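Local coordinates for protein beta-galactosidase (Geobacillus stearothermophilus, PDB 4OIF) that probably cleaves terminal non-reducing beta-D-galactose residues from beta-D-galactosides by hydrolysis, as a zinc-bearing homotrimeric enzyme of glycoside hydrolase family 42, at residues A[22-27]-A[52-57]; A[157-162]-A[230-235]; A[348-353]-A[399-404]. All blocks are in the same frame, centred on the assembly; numbering follows the deposited sequence.

Interaction 1 (A[22-27]-A[52-57]); sequences NPDQWL and VFAWSA
Asn22 OD1 has two waters within hydrogen-bonding distance, each placed to donate to it, though each has more acceptors near it than protons to give; both carry the link on to a backbone N-H of residues 52-57. Water 1 lies 2.9 Å from Asn22 OD1 and accepts from the N-H of Val52. Water 2, 3.0 Å from the same OD1, accepts from the N-H of Phe53, with its oxygen 2.9 Å from Phe53 N. It also sits 3.0 Å from Asp24 OD2, so the carboxamide of Asn22 and the carboxylate of Asp24 share one water. Two oxygen-tipped side chains suit this place because they offer acceptors to waters that take up the N-H groups of a turning backbone. Asp24 CG lies between its own backbone N and carbonyl carbon (chi1 44°), a crowded position that swings the carboxylate over toward Ala54. Both segments follow neighbouring parallel strands, 16-21 and 47-50, of the TIM barrel, and belong to the loops on its catalytic, C-terminal end. Where the second loop turns into the short helix 55-58, Ala54 holds the N-cap position and its CB meets Asp24 OD2 at 3.7 Å. The methyl of Ala57 packs on Asp24 CB at 3.8 Å; small methyls let the 3-10 turn and the helix come close, the nearest CA atoms, those of Asp24 and Ala57, being 6.4 Å apart. Trp69 of helix 68-79 packs against Asp24, Leu27 and Ala54. Phe53 touches Arg119, a predicted substrate-binding residue, and Trp196 of a neighbouring subunit.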
ATOM      1  N   ASN A  22     -22.680  19.340  22.588  1.00  8.39           N
ATOM      2  CA  ASN A  22     -22.546  20.299  21.484  1.00  8.97           C
ATOM      3  C   ASN A  22     -23.842  20.958  21.038  1.00 10.54           C
ATOM      4  O   ASN A  22     -24.254  20.801  19.889  1.00  8.60           O
ATOM      5  CB  ASN A  22     -21.907  19.610  20.284  1.00  6.80           C
ATOM      6  CG  ASN A  22     -20.518  19.117  20.586  1.00  6.62           C
ATOM      7  OD1 ASN A  22     -19.628  19.912  20.872  1.00 10.18           O
ATOM      8  ND2 ASN A  22     -20.320  17.804  20.534  1.00  4.20           N
ATOM      9  N   PRO A  23     -24.477  21.717  21.941  1.00 13.68           N
ATOM     10  CA  PRO A  23     -25.716  22.423  21.615  1.00 14.76           C
ATOM     11  C   PRO A  23     -25.509  23.448  20.507  1.00 12.31           C
ATOM     12  O   PRO A  23     -26.475  23.832  19.857  1.00 14.11           O
ATOM     13  CB  PRO A  23     -26.086  23.110  22.935  1.00 13.05           C
ATOM     14  CG  PRO A  23     -24.774  23.278  23.639  1.00 10.20           C
ATOM     15  CD  PRO A  23     -24.001  22.051  23.295  1.00 11.59           C
ATOM     16  N   ASP A  24     -24.267  23.868  20.289  1.00 11.49           N
ATOM     17  CA  ASP A  24     -23.966  24.831  19.235  1.00 11.77           C
ATOM     18  C   ASP A  24     -24.330  24.272  17.849  1.00 13.13           C
ATOM     19  O   ASP A  24     -24.440  25.017  16.877  1.00 10.63           O
ATOM     20  CB  ASP A  24     -22.483  25.258  19.292  1.00  5.03           C
ATOM     21  CG  ASP A  24     -21.521  24.078  19.500  1.00 14.46           C
ATOM     22  OD1 ASP A  24     -21.741  23.244  20.416  1.00 12.21           O
ATOM     23  OD2 ASP A  24     -20.533  23.985  18.738  1.00  9.52           O
ATOM     24  N   GLN A  25     -24.539  22.961  17.764  1.00 15.59           N
ATOM     25  CA  GLN A  25     -25.005  22.353  16.523  1.00 13.91           C
ATOM     26  C   GLN A  25     -26.527  22.275  16.444  1.00 16.42           C
ATOM     27  O   GLN A  25     -27.079  21.804  15.450  1.00 14.74           O
ATOM     28  CB  GLN A  25     -24.428  20.958  16.367  1.00 10.65           C
ATOM     29  CG  GLN A  25     -22.928  20.908  16.391  1.00 17.66           C
ATOM     30  CD  GLN A  25     -22.423  19.486  16.470  1.00 16.17           C
ATOM     31  OE1 GLN A  25     -23.125  18.548  16.087  1.00 10.87           O
ATOM     32  NE2 GLN A  25     -21.210  19.314  16.987  1.00 10.36           N
ATOM     33  N   TRP A  26     -27.201  22.739  17.490  1.00 14.42           N
ATOM     34  CA  TRP A  26     -28.650  22.609  17.582  1.00 17.91           C
ATOM     35  C   TRP A  26     -29.342  23.910  18.003  1.00 14.93           C
ATOM     36  O   TRP A  26     -30.427  23.879  18.585  1.00  8.58           O
ATOM     37  CB  TRP A  26     -29.011  21.498  18.574  1.00 13.84           C
ATOM     38  CG  TRP A  26     -28.455  20.159  18.221  1.00  9.80           C
ATOM     39  CD1 TRP A  26     -27.253  19.643  18.606  1.00  8.59           C
ATOM     40  CD2 TRP A  26     -29.083  19.156  17.416  1.00  9.70           C
ATOM     41  NE1 TRP A  26     -27.091  18.382  18.093  1.00  7.48           N
ATOM     42  CE2 TRP A  26     -28.198  18.055  17.357  1.00 11.27           C
ATOM     43  CE3 TRP A  26     -30.307  19.078  16.740  1.00  9.16           C
ATOM     44  CZ2 TRP A  26     -28.498  16.885  16.647  1.00  8.18           C
ATOM     45  CZ3 TRP A  26     -30.609  17.920  16.038  1.00  8.28           C
ATOM     46  CH2 TRP A  26     -29.705  16.838  15.994  1.00 11.42           C
ATOM     47  N   LEU A  27     -28.723  25.049  17.709  1.00 17.31           N
ATOM     48  CA  LEU A  27     -29.238  26.337  18.181  1.00 14.83           C
ATOM     49  C   LEU A  27     -30.567  26.719  17.522  1.00 15.86           C
ATOM     50  O   LEU A  27     -31.317  27.541  18.043  1.00 17.65           O
ATOM     51  CB  LEU A  27     -28.191  27.431  17.951  1.00 15.40           C
ATOM     52  CG  LEU A  27     -26.916  27.246  18.786  1.00 14.90           C
ATOM     53  CD1 LEU A  27     -25.939  28.397  18.558  1.00  8.01           C
ATOM     54  CD2 LEU A  27     -27.251  27.072  20.283  1.00  5.02           C
ATOM     55  N   VAL A  52     -15.899  22.626  22.705  1.00  9.75           N
ATOM     56  CA  VAL A  52     -14.648  22.074  22.164  1.00  8.68           C
ATOM     57  C   VAL A  52     -14.407  22.535  20.720  1.00 12.63           C
ATOM     58  O   VAL A  52     -13.284  22.868  20.334  1.00  5.65           O
ATOM     59  CB  VAL A  52     -14.618  20.529  22.231  1.00  8.07           C
ATOM     60  CG1 VAL A  52     -13.278  20.002  21.755  1.00  5.06           C
ATOM     61  CG2 VAL A  52     -14.864  20.059  23.646  1.00  4.31           C
ATOM     62  N   PHE A  53     -15.469  22.593  19.931  1.00 10.03           N
ATOM     63  CA  PHE A  53     -15.341  23.066  18.567  1.00  6.70           C
ATOM     64  C   PHE A  53     -16.307  24.204  18.294  1.00 13.66           C
ATOM     65  O   PHE A  53     -16.870  24.306  17.202  1.00 15.03           O
ATOM     66  CB  PHE A  53     -15.558  21.910  17.593  1.00  9.20           C
ATOM     67  CG  PHE A  53     -14.608  20.771  17.815  1.00 11.41           C
ATOM     68  CD1 PHE A  53     -13.279  20.879  17.428  1.00 13.73           C
ATOM     69  CD2 PHE A  53     -15.027  19.613  18.437  1.00 13.60           C
ATOM     70  CE1 PHE A  53     -12.383  19.843  17.639  1.00 12.89           C
ATOM     71  CE2 PHE A  53     -14.137  18.569  18.653  1.00 21.63           C
ATOM     72  CZ  PHE A  53     -12.810  18.689  18.258  1.00 11.63           C
ATOM     73  N   ALA A  54     -16.460  25.087  19.278  1.00 15.06           N
ATOM     74  CA  ALA A  54     -17.497  26.116  19.227  1.00  8.21           C
ATOM     75  C   ALA A  54     -17.009  27.513  18.827  1.00 10.90           C
ATOM     76  O   ALA A  54     -17.754  28.490  18.970  1.00 13.97           O
ATOM     77  CB  ALA A  54     -18.191  26.187  20.563  1.00  8.44           C
ATOM     78  N   TRP A  55     -15.789  27.610  18.300  1.00 10.05           N
ATOM     79  CA  TRP A  55     -15.225  28.909  17.942  1.00  8.78           C
ATOM     80  C   TRP A  55     -16.111  29.652  16.940  1.00 10.24           C
ATOM     81  O   TRP A  55     -16.456  30.825  17.126  1.00  7.90           O
ATOM     82  CB  TRP A  55     -13.810  28.747  17.376  1.00  5.91           C
ATOM     83  CG  TRP A  55     -12.986  30.023  17.434  1.00  8.45           C
ATOM     84  CD1 TRP A  55     -13.456  31.305  17.452  1.00  5.23           C
ATOM     85  CD2 TRP A  55     -11.555  30.125  17.494  1.00  8.43           C
ATOM     86  NE1 TRP A  55     -12.410  32.198  17.509  1.00 10.74           N
ATOM     87  CE2 TRP A  55     -11.234  31.500  17.543  1.00  5.97           C
ATOM     88  CE3 TRP A  55     -10.516  29.187  17.508  1.00  6.39           C
ATOM     89  CZ2 TRP A  55      -9.921  31.959  17.606  1.00  8.00           C
ATOM     90  CZ3 TRP A  55      -9.211  29.648  17.577  1.00  9.13           C
ATOM     91  CH2 TRP A  55      -8.925  31.022  17.626  1.00  4.98           C
ATOM     92  N   SER A  56     -16.485  28.951  15.882  1.00  7.45           N
ATOM     93  CA  SER A  56     -17.303  29.537  14.843  1.00  5.75           C
ATOM     94  C   SER A  56     -18.681  29.933  15.385  1.00 10.18           C
ATOM     95  O   SER A  56     -19.327  30.820  14.841  1.00  9.04           O
ATOM     96  CB  SER A  56     -17.424  28.559  13.674  1.00 10.52           C
ATOM     97  OG  SER A  56     -18.510  28.880  12.839  1.00 20.27           O
ATOM     98  N   ALA A  57     -19.125  29.288  16.461  1.00 10.27           N
ATOM     99  CA  ALA A  57     -20.400  29.644  17.078  1.00  8.67           C
ATOM    100  C   ALA A  57     -20.234  30.812  18.035  1.00 12.32           C
ATOM    101  O   ALA A  57     -21.176  31.562  18.279  1.00 12.47           O
ATOM    102  CB  ALA A  57     -20.997  28.450  17.811  1.00  8.77           C
TER
HETATM  103  O   HOH W   1     -17.899  20.223  23.162  1.00  6.93           O
HETATM  104  O   HOH W   2     -18.327  22.537  20.076  1.00  9.11           O

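Interaction 2 (A[157-162]-A[230-235]); sequences NEYGGE and DQTISF
The backbone at Tyr159 passes Thr232 with their CA atoms 7.5 Å apart, the nearest pair between the irregular, largely extended loop 157-162 and the helical turns 230-235. Regular bonds such as Phe235 N to Gln231 O hold the helical side in shape, whereas in the loop Gly161 takes backbone angles (phi 100°) that suit a residue without a side chain. Between the segments the side chains of Tyr159 and Thr232 run past each other in opposite directions. The methyl CG2 of Thr232 lies 4.0 Å from Tyr159 CB and equally near Tyr159 CG, approaching the ring obliquely. A beta-branched threonine fits because its two branches do different work: CG2, anti to the backbone N, faces the tyrosine, while OG1 lies beside that N and bonds back to Val228 O, one helical turn earlier. The same OG1 accepts from water 3, 2.7 Å away, and this water also donates to Gly161 O at 2.8 Å, tying loop to helix. Farther along, Tyr159 crosses Phe235 at about a right angle; its OH comes to the edge of the phenylalanine ring, 4.1 Å from Phe235 CD1. That hydroxyl, beside the Phe235 ring, is bonded to Glu239 farther on in the same helix. Asn157 and Glu158, the predicted proton donor, precede this packing and touch Glu322, the predicted nucleophile, on strand 319-322. The loop follows barrel strand 150-154 and rests through Tyr159 on strand 252-259, while helix 127-144 packs against Phe235 from helix 218-246.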
ATOM      1  N   ASN A 157      -8.133  20.421  22.074  1.00 17.84           N
ATOM      2  CA  ASN A 157      -8.600  19.051  21.957  1.00 23.50           C
ATOM      3  C   ASN A 157      -7.613  18.140  21.229  1.00 24.05           C
ATOM      4  O   ASN A 157      -7.200  18.443  20.106  1.00 20.19           O
ATOM      5  CB  ASN A 157      -9.953  19.020  21.251  1.00 15.07           C
ATOM      6  CG  ASN A 157     -10.623  17.681  21.369  1.00 20.52           C
ATOM      7  OD1 ASN A 157     -11.238  17.371  22.393  1.00 18.24           O
ATOM      8  ND2 ASN A 157     -10.489  16.861  20.331  1.00 14.34           N
ATOM      9  N   GLU A 158      -7.254  17.031  21.881  1.00 23.88           N
ATOM     10  CA  GLU A 158      -6.359  16.010  21.323  1.00 23.58           C
ATOM     11  C   GLU A 158      -5.182  16.598  20.542  1.00 21.84           C
ATOM     12  O   GLU A 158      -5.026  16.318  19.351  1.00 20.28           O
ATOM     13  CB  GLU A 158      -7.148  15.043  20.424  1.00 19.90           C
ATOM     14  CG  GLU A 158      -8.072  14.113  21.198  1.00 19.18           C
ATOM     15  CD  GLU A 158      -8.604  12.943  20.381  1.00 25.91           C
ATOM     16  OE1 GLU A 158      -8.849  13.105  19.158  1.00 22.53           O
ATOM     17  OE2 GLU A 158      -8.779  11.852  20.976  1.00 18.10           O
ATOM     18  N   TYR A 159      -4.394  17.436  21.213  1.00 17.62           N
ATOM     19  CA  TYR A 159      -3.170  18.013  20.650  1.00 20.47           C
ATOM     20  C   TYR A 159      -2.361  16.994  19.860  1.00 19.87           C
ATOM     21  O   TYR A 159      -2.219  15.848  20.287  1.00 20.23           O
ATOM     22  CB  TYR A 159      -2.277  18.572  21.760  1.00 24.90           C
ATOM     23  CG  TYR A 159      -2.646  19.928  22.306  1.00 20.17           C
ATOM     24  CD1 TYR A 159      -2.728  21.044  21.470  1.00 17.65           C
ATOM     25  CD2 TYR A 159      -2.861  20.108  23.676  1.00 11.67           C
ATOM     26  CE1 TYR A 159      -3.036  22.302  21.980  1.00 16.10           C
ATOM     27  CE2 TYR A 159      -3.171  21.354  24.195  1.00 11.39           C
ATOM     28  CZ  TYR A 159      -3.253  22.451  23.347  1.00 20.65           C
ATOM     29  OH  TYR A 159      -3.564  23.693  23.860  1.00 16.34           O
ATOM     30  N   GLY A 160      -1.813  17.405  18.723  1.00 14.66           N
ATOM     31  CA  GLY A 160      -1.093  16.468  17.891  1.00 12.00           C
ATOM     32  C   GLY A 160      -0.799  16.999  16.509  1.00 17.64           C
ATOM     33  O   GLY A 160      -1.504  17.875  15.996  1.00 16.49           O
ATOM     34  N   GLY A 161       0.256  16.460  15.903  1.00 16.97           N
ATOM     35  CA  GLY A 161       0.667  16.879  14.578  1.00 13.28           C
ATOM     36  C   GLY A 161       1.822  17.861  14.622  1.00 20.20           C
ATOM     37  O   GLY A 161       2.213  18.354  15.687  1.00 15.63           O
ATOM     38  N   GLU A 162       2.371  18.161  13.455  1.00 14.81           N
ATOM     39  CA  GLU A 162       3.500  19.071  13.396  1.00 14.69           C
ATOM     40  C   GLU A 162       3.368  20.024  12.223  1.00 10.91           C
ATOM     41  O   GLU A 162       2.502  19.860  11.360  1.00  9.87           O
ATOM     42  CB  GLU A 162       4.804  18.280  13.313  1.00 13.13           C
ATOM     43  CG  GLU A 162       4.780  17.139  12.306  1.00 16.49           C
ATOM     44  CD  GLU A 162       5.944  16.179  12.494  1.00 26.59           C
ATOM     45  OE1 GLU A 162       5.979  15.472  13.528  1.00 23.54           O
ATOM     46  OE2 GLU A 162       6.827  16.133  11.608  1.00 19.29           O
ATOM     47  N   ASP A 230       7.824  20.181  22.662  1.00  3.32           N
ATOM     48  CA  ASP A 230       8.065  21.451  23.334  1.00  4.40           C
ATOM     49  C   ASP A 230       7.234  22.595  22.760  1.00  8.87           C
ATOM     50  O   ASP A 230       6.681  23.388  23.499  1.00 12.33           O
ATOM     51  CB  ASP A 230       9.544  21.820  23.275  1.00  7.53           C
ATOM     52  CG  ASP A 230      10.366  21.101  24.331  1.00 14.28           C
ATOM     53  OD1 ASP A 230       9.762  20.458  25.215  1.00 17.98           O
ATOM     54  OD2 ASP A 230      11.613  21.181  24.279  1.00 14.54           O
ATOM     55  N   GLN A 231       7.139  22.676  21.445  1.00  7.54           N
ATOM     56  CA  GLN A 231       6.431  23.760  20.820  1.00  9.95           C
ATOM     57  C   GLN A 231       4.923  23.616  21.033  1.00  8.58           C
ATOM     58  O   GLN A 231       4.207  24.627  21.208  1.00  6.41           O
ATOM     59  CB  GLN A 231       6.793  23.831  19.327  1.00  7.17           C
ATOM     60  CG  GLN A 231       6.312  25.103  18.633  1.00  8.07           C
ATOM     61  CD  GLN A 231       7.029  26.367  19.030  1.00 11.74           C
ATOM     62  OE1 GLN A 231       7.380  26.571  20.189  1.00 21.30           O
ATOM     63  NE2 GLN A 231       7.239  27.245  18.053  1.00 11.57           N
ATOM     64  N   THR A 232       4.454  22.367  21.068  1.00  6.64           N
ATOM     65  CA  THR A 232       3.058  22.096  21.423  1.00  7.19           C
ATOM     66  C   THR A 232       2.751  22.564  22.859  1.00  8.46           C
ATOM     67  O   THR A 232       1.772  23.286  23.097  1.00  5.64           O
ATOM     68  CB  THR A 232       2.736  20.597  21.278  1.00  3.82           C
ATOM     69  OG1 THR A 232       2.811  20.237  19.901  1.00  6.68           O
ATOM     70  CG2 THR A 232       1.351  20.277  21.785  1.00  5.41           C
ATOM     71  N   ILE A 233       3.612  22.182  23.804  1.00  9.35           N
ATOM     72  CA  ILE A 233       3.447  22.588  25.198  1.00  8.57           C
ATOM     73  C   ILE A 233       3.500  24.108  25.357  1.00  8.61           C
ATOM     74  O   ILE A 233       2.672  24.695  26.054  1.00  8.33           O
ATOM     75  CB  ILE A 233       4.504  21.962  26.093  1.00 10.89           C
ATOM     76  CG1 ILE A 233       4.341  20.446  26.100  1.00 10.24           C
ATOM     77  CG2 ILE A 233       4.389  22.504  27.512  1.00 11.16           C
ATOM     78  CD1 ILE A 233       5.306  19.731  27.066  1.00  7.31           C
ATOM     79  N   SER A 234       4.453  24.745  24.689  1.00  5.75           N
ATOM     80  CA  SER A 234       4.538  26.206  24.649  1.00  9.45           C
ATOM     81  C   SER A 234       3.223  26.841  24.149  1.00 14.12           C
ATOM     82  O   SER A 234       2.746  27.844  24.726  1.00  7.92           O
ATOM     83  CB  SER A 234       5.719  26.639  23.771  1.00  7.74           C
ATOM     84  OG  SER A 234       5.598  27.984  23.335  1.00  6.45           O
ATOM     85  N   PHE A 235       2.636  26.253  23.099  1.00  5.62           N
ATOM     86  CA  PHE A 235       1.338  26.719  22.610  1.00  6.28           C
ATOM     87  C   PHE A 235       0.284  26.600  23.694  1.00 11.67           C
ATOM     88  O   PHE A 235      -0.543  27.502  23.880  1.00  8.96           O
ATOM     89  CB  PHE A 235       0.892  25.934  21.379  1.00  9.31           C
ATOM     90  CG  PHE A 235      -0.359  26.474  20.725  1.00 11.82           C
ATOM     91  CD1 PHE A 235      -1.620  26.126  21.199  1.00  6.53           C
ATOM     92  CD2 PHE A 235      -0.275  27.316  19.618  1.00  8.32           C
ATOM     93  CE1 PHE A 235      -2.778  26.628  20.593  1.00  6.26           C
ATOM     94  CE2 PHE A 235      -1.427  27.813  19.002  1.00  9.15           C
ATOM     95  CZ  PHE A 235      -2.682  27.468  19.497  1.00  7.55           C
TER
HETATM   96  O   HOH W   3       1.185  18.853  18.197  1.00  9.50           O

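Interaction 3 (A[348-353]-A[399-404]); sequences QMIAHG and KKMSGI
Ile350 CG2 is the hub of this contact, meeting the terminal methyl of Met401 and the branch methyl CG2 of Ile404. Met401 CE touches it at 3.7 Å and also approaches Ile350 CB, the two side chains crossing at a slant. Ile404 brings its own CG2 within 3.9 Å of Ile350 CG2 and crosses Ile350 at about a right angle. In both isoleucines CG2 stands anti to the backbone N, which lets the short branches meet while the longer CG1 arms turn toward the amide side. The methionine, by contrast, runs out extended as far as SD and then bends at its last torsion (chi3 69°), folding CE in toward Ile350. A flexible thioether can thus fill in against the rigid, beta-branched isoleucines. The backbone behind Met401 and Ile404 forms a tight turn, with Ile404 N bonded to Met401 O at 3.0 Å, so both side chains are delivered from one bend. On the other side, Ile350 sits in the last turn of helix 341-351, which ends in a Schellman motif: Gly353 N bonds to Ile350 O at 3.2 Å, Ser354 N reaches Met349 O, and Gly353, with its positive phi, is the C-prime residue. In the TIM barrel this helix and helix 386-399, which leads into 399-404, flank strand 356-359 in sequence. Beyond the first shell, strand 638-645 of the C-terminal antiparallel sheet covers the cluster: Phe642 packs on Ile350 and Met401, and Tyr640 on Ile404. Ile15 and Leu662 add further cover to Met401, and Arg633 of strand 628-634 bonds to Ile350 O.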
ATOM      1  N   GLN A 348     -14.210  -0.744  34.938  1.00  6.10           N
ATOM      2  CA  GLN A 348     -12.773  -0.973  34.816  1.00  5.97           C
ATOM      3  C   GLN A 348     -12.023   0.347  34.856  1.00 14.32           C
ATOM      4  O   GLN A 348     -10.945   0.458  35.460  1.00  9.75           O
ATOM      5  CB  GLN A 348     -12.423  -1.716  33.533  1.00  8.58           C
ATOM      6  CG  GLN A 348     -10.940  -2.052  33.470  1.00  7.67           C
ATOM      7  CD  GLN A 348     -10.471  -2.537  32.113  1.00 11.62           C
ATOM      8  OE1 GLN A 348     -11.065  -2.218  31.075  1.00  8.14           O
ATOM      9  NE2 GLN A 348      -9.383  -3.307  32.112  1.00  5.10           N
ATOM     10  N   MET A 349     -12.606   1.352  34.210  1.00  8.88           N
ATOM     11  CA  MET A 349     -12.003   2.674  34.215  1.00  9.49           C
ATOM     12  C   MET A 349     -11.907   3.218  35.630  1.00 14.07           C
ATOM     13  O   MET A 349     -10.847   3.720  36.029  1.00 14.34           O
ATOM     14  CB  MET A 349     -12.791   3.624  33.320  1.00 15.86           C
ATOM     15  CG  MET A 349     -12.476   3.438  31.849  1.00 11.96           C
ATOM     16  SD  MET A 349     -10.783   3.921  31.475  1.00 28.86           S
ATOM     17  CE  MET A 349     -10.638   3.322  29.794  1.00 17.57           C
ATOM     18  N   ILE A 350     -12.994   3.113  36.394  1.00  8.12           N
ATOM     19  CA  ILE A 350     -12.943   3.579  37.784  1.00  4.84           C
ATOM     20  C   ILE A 350     -11.933   2.766  38.619  1.00  8.77           C
ATOM     21  O   ILE A 350     -11.260   3.292  39.502  1.00  8.91           O
ATOM     22  CB  ILE A 350     -14.341   3.516  38.450  1.00 14.67           C
ATOM     23  CG1 ILE A 350     -15.353   4.316  37.621  1.00  9.16           C
ATOM     24  CG2 ILE A 350     -14.304   4.020  39.913  1.00  2.60           C
ATOM     25  CD1 ILE A 350     -14.992   5.776  37.474  1.00 11.38           C
ATOM     26  N   ALA A 351     -11.817   1.481  38.322  1.00 11.84           N
ATOM     27  CA  ALA A 351     -10.995   0.594  39.125  1.00 11.32           C
ATOM     28  C   ALA A 351      -9.495   0.900  38.994  1.00 13.42           C
ATOM     29  O   ALA A 351      -8.729   0.683  39.933  1.00 10.48           O
ATOM     30  CB  ALA A 351     -11.275  -0.850  38.750  1.00  6.19           C
ATOM     31  N   HIS A 352      -9.079   1.400  37.834  1.00 12.20           N
ATOM     32  CA  HIS A 352      -7.673   1.686  37.599  1.00  4.56           C
ATOM     33  C   HIS A 352      -7.351   3.145  37.877  1.00  7.90           C
ATOM     34  O   HIS A 352      -6.232   3.580  37.638  1.00  5.85           O
ATOM     35  CB  HIS A 352      -7.272   1.324  36.167  1.00  9.17           C
ATOM     36  CG  HIS A 352      -7.051  -0.144  35.950  1.00  9.52           C
ATOM     37  ND1 HIS A 352      -5.800  -0.722  35.986  1.00  7.47           N
ATOM     38  CD2 HIS A 352      -7.923  -1.150  35.700  1.00  6.02           C
ATOM     39  CE1 HIS A 352      -5.912  -2.021  35.771  1.00  7.25           C
ATOM     40  NE2 HIS A 352      -7.189  -2.306  35.591  1.00  4.37           N
ATOM     41  N   GLY A 353      -8.320   3.895  38.404  1.00  9.93           N
ATOM     42  CA  GLY A 353      -8.029   5.216  38.931  1.00  8.98           C
ATOM     43  C   GLY A 353      -8.843   6.415  38.464  1.00 12.12           C
ATOM     44  O   GLY A 353      -8.697   7.508  39.010  1.00 19.39           O
ATOM     45  N   LYS A 399     -23.513   7.074  41.139  1.00 18.87           N
ATOM     46  CA  LYS A 399     -24.040   7.859  42.248  1.00 21.64           C
ATOM     47  C   LYS A 399     -23.790   7.191  43.604  1.00 21.13           C
ATOM     48  O   LYS A 399     -23.679   7.871  44.619  1.00 17.02           O
ATOM     49  CB  LYS A 399     -25.530   8.130  42.042  1.00 16.01           C
ATOM     50  CG  LYS A 399     -25.764   9.124  40.917  1.00 27.41           C
ATOM     51  CD  LYS A 399     -27.228   9.431  40.653  1.00 26.63           C
ATOM     52  CE  LYS A 399     -27.337  10.634  39.716  1.00 29.53           C
ATOM     53  NZ  LYS A 399     -28.731  10.942  39.276  1.00 35.66           N
ATOM     54  N   LYS A 400     -23.672   5.866  43.622  1.00 21.96           N
ATOM     55  CA  LYS A 400     -23.406   5.155  44.872  1.00 18.33           C
ATOM     56  C   LYS A 400     -21.918   5.005  45.146  1.00 19.51           C
ATOM     57  O   LYS A 400     -21.535   4.269  46.053  1.00 23.30           O
ATOM     58  CB  LYS A 400     -24.039   3.760  44.867  1.00 21.77           C
ATOM     59  CG  LYS A 400     -25.511   3.712  44.506  1.00 29.68           C
ATOM     60  CD  LYS A 400     -26.005   2.269  44.446  1.00 26.71           C
ATOM     61  CE  LYS A 400     -27.444   2.177  43.938  1.00 41.29           C
ATOM     62  NZ  LYS A 400     -27.915   0.759  43.859  1.00 25.41           N
ATOM     63  N   MET A 401     -21.078   5.697  44.379  1.00 18.62           N
ATOM     64  CA  MET A 401     -19.636   5.445  44.439  1.00 15.49           C
ATOM     65  C   MET A 401     -18.782   6.659  44.819  1.00 12.86           C
ATOM     66  O   MET A 401     -17.583   6.684  44.555  1.00 19.29           O
ATOM     67  CB  MET A 401     -19.165   4.875  43.086  1.00 19.25           C
ATOM     68  CG  MET A 401     -19.571   3.416  42.867  1.00 15.25           C
ATOM     69  SD  MET A 401     -19.418   2.828  41.170  1.00 19.59           S
ATOM     70  CE  MET A 401     -17.642   2.784  40.941  1.00  9.42           C
ATOM     71  N   SER A 402     -19.378   7.654  45.464  1.00 13.99           N
ATOM     72  CA  SER A 402     -18.660   8.899  45.718  1.00 13.09           C
ATOM     73  C   SER A 402     -17.472   8.742  46.665  1.00  8.64           C
ATOM     74  O   SER A 402     -16.597   9.599  46.711  1.00 20.35           O
ATOM     75  CB  SER A 402     -19.620   9.947  46.269  1.00 10.06           C
ATOM     76  OG  SER A 402     -20.257   9.465  47.430  1.00 24.25           O
ATOM     77  N   GLY A 403     -17.437   7.650  47.419  1.00 11.71           N
ATOM     78  CA  GLY A 403     -16.344   7.402  48.345  1.00 11.95           C
ATOM     79  C   GLY A 403     -15.054   7.012  47.646  1.00 18.83           C
ATOM     80  O   GLY A 403     -13.959   7.124  48.201  1.00 12.32           O
ATOM     81  N   ILE A 404     -15.190   6.550  46.410  1.00 12.25           N
ATOM     82  CA  ILE A 404     -14.035   6.175  45.622  1.00 14.03           C
ATOM     83  C   ILE A 404     -13.320   7.433  45.092  1.00 18.80           C
ATOM     84  O   ILE A 404     -12.096   7.432  44.861  1.00 12.42           O
ATOM     85  CB  ILE A 404     -14.465   5.242  44.487  1.00  9.03           C
ATOM     86  CG1 ILE A 404     -15.142   4.004  45.084  1.00 12.96           C
ATOM     87  CG2 ILE A 404     -13.278   4.838  43.631  1.00  6.46           C
ATOM     88  CD1 ILE A 404     -16.027   3.238  44.098  1.00 14.61           C
TER

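In the fold
All three interactions are buried and belong to the TIM-barrel part of the chain, yet no two hold the same pair of elements: interaction 1 joins two strand-to-helix loops, interaction 2 a loop to helix 218-246, interaction 3 a helix end to a turn. Interactions 1 and 2 involve loops at the catalytic end and meet where Val52 and Phe53 pack on Asn157. Both use ordered water to join backbone to side chain: interaction 1 with little apolar contact, interaction 2 alongside aromatic packing. Interaction 3, its nearest atoms about 12 Å from interaction 2, is wholly apolar across its segments and lies where the barrel meets the C-terminal sheet. Of the three, only interaction 1 touches another subunit.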